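Local coordinates for glutathione S-transferase (Lodderomyces elongisporus, PDB 4IVF), which probably transfers the tripeptide thiol glutathione to electrophilic substrates, and binds two glutathione molecules in each subunit, at the interface of chains A and B. Coordinates in Å, arbitrary orientation; residue numbers count along the deposited sequence, not the author numbering. Chains: chain A/B, Putative uncharacterized protein.

The interface of chains A and B. Residues chain A 50, 54-55; chain B 113, 149, 153, 156-157, 160.
This patch of the two-fold symmetric GST dimer interface packs helix 47-52 and the loop after it, from the glutathione-binding N-terminal domain of one subunit, against the helical domain of the other, tying the two into a dimer; the same patch recurs with the chains exchanged. A:Pro54 and A:Asn55 carry most of the patch on chain A, meeting one side of helix 137-159 and, from helix 102-131, B:Phe113. The pyrrolidine ring of A:Pro54 lies between B:Val153, B:Ile157 and B:Arg160: its CB rests 3.8 Å from CG1 of B:Val153, while its CG sits over the centre of the B:Arg160 guanidinium. That guanidinium, at the end of an extended chain, donates from NH2 to the backbone O of A:Val50 (2.7 Å), approaching from above the carbonyl plane. The same NH2 forms a salt bridge with B:Asp156 OD2 (2.9 Å), which should help hold the guanidinium in place against A:Val50 O. A water joins this carboxylate oxygen to A:Pro54 O, 2.7 Å from the latter. Farther along, the A:Asn55 side chain, with CG anti to the backbone N (chi1 -169°), carries its amide to B:Arg149 and above and beyond the CE1-CZ rim of B:Phe113, amide and ring planes 51° apart. B:Arg149, bent at chi3, takes the amide oxygen end-on with both terminal nitrogens: NH2 reaches A:Asn55 OD1 on a lone pair at 3.1 Å, whereas NH1 comes from above the amide plane to the same OD1 at 2.9 Å.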
# COMPACT_ATOMS: atom_id res chain seq x y z
N VAL A 50 8.02 -16.97 9.77
CA VAL A 50 7.97 -16.80 8.32
C VAL A 50 6.97 -17.77 7.67
O VAL A 50 6.36 -17.44 6.64
CB VAL A 50 9.40 -16.91 7.70
CG1 VAL A 50 9.35 -17.03 6.17
CG2 VAL A 50 10.23 -15.71 8.11
N PRO A 54 5.34 -14.87 5.12
CA PRO A 54 6.49 -15.01 4.20
C PRO A 54 7.42 -13.79 4.23
O PRO A 54 8.63 -13.92 4.09
CB PRO A 54 5.84 -15.11 2.82
CG PRO A 54 4.39 -15.38 3.05
CD PRO A 54 4.04 -14.88 4.41
N ASN A 55 6.84 -12.60 4.42
CA ASN A 55 7.61 -11.37 4.41
C ASN A 55 8.50 -11.23 5.65
O ASN A 55 9.47 -10.47 5.64
CB ASN A 55 6.68 -10.15 4.27
CG ASN A 55 7.43 -8.84 4.00
OD1 ASN A 55 8.41 -8.81 3.25
ND2 ASN A 55 6.96 -7.76 4.59
N PHE B 113 1.16 -5.63 0.15
CA PHE B 113 2.59 -5.95 0.17
C PHE B 113 3.29 -5.39 -1.07
O PHE B 113 4.37 -4.80 -0.97
CB PHE B 113 2.79 -7.47 0.26
CG PHE B 113 4.25 -7.91 0.26
CD1 PHE B 113 5.21 -7.19 0.96
CD2 PHE B 113 4.63 -9.07 -0.39
CE1 PHE B 113 6.53 -7.61 0.96
CE2 PHE B 113 5.95 -9.50 -0.38
CZ PHE B 113 6.90 -8.77 0.31
N ARG B 149 15.31 -9.01 -1.88
CA ARG B 149 14.65 -9.62 -0.74
C ARG B 149 13.16 -9.83 -1.05
O ARG B 149 12.62 -10.92 -0.83
CB ARG B 149 14.80 -8.76 0.52
CG ARG B 149 14.28 -9.46 1.79
CD ARG B 149 14.07 -8.51 2.98
NE ARG B 149 12.97 -7.57 2.77
CZ ARG B 149 11.68 -7.84 2.99
NH1 ARG B 149 11.31 -9.04 3.43
NH2 ARG B 149 10.76 -6.92 2.76
N VAL B 153 10.56 -13.11 -1.46
CA VAL B 153 9.35 -13.35 -0.68
C VAL B 153 8.22 -13.76 -1.62
O VAL B 153 7.52 -14.75 -1.37
CB VAL B 153 8.92 -12.10 0.12
CG1 VAL B 153 7.59 -12.34 0.82
CG2 VAL B 153 10.00 -11.71 1.11
N ASP B 156 8.69 -17.26 -2.50
CA ASP B 156 8.18 -18.10 -1.43
C ASP B 156 6.64 -18.21 -1.48
O ASP B 156 6.09 -19.30 -1.34
CB ASP B 156 8.63 -17.58 -0.07
CG ASP B 156 8.32 -18.55 1.05
OD1 ASP B 156 8.01 -19.72 0.73
OD2 ASP B 156 8.37 -18.17 2.24
N ILE B 157 5.97 -17.08 -1.70
CA ILE B 157 4.52 -17.04 -1.79
C ILE B 157 4.02 -17.98 -2.89
O ILE B 157 3.12 -18.82 -2.66
CB ILE B 157 4.00 -15.59 -2.00
CG1 ILE B 157 4.27 -14.76 -0.75
CG2 ILE B 157 2.51 -15.58 -2.29
CD1 ILE B 157 3.95 -13.32 -0.90
N ARG B 160 4.16 -21.66 -2.04
CA ARG B 160 3.13 -22.13 -1.14
C ARG B 160 1.81 -22.43 -1.86
O ARG B 160 0.87 -22.94 -1.26
CB ARG B 160 2.91 -21.11 -0.02
CG ARG B 160 4.13 -20.92 0.84
CD ARG B 160 3.94 -19.82 1.86
NE ARG B 160 5.20 -19.50 2.52
CZ ARG B 160 5.30 -19.08 3.78
NH1 ARG B 160 4.20 -18.94 4.52
NH2 ARG B 160 6.49 -18.80 4.29
O HOH W 1 9.94 -15.48 2.30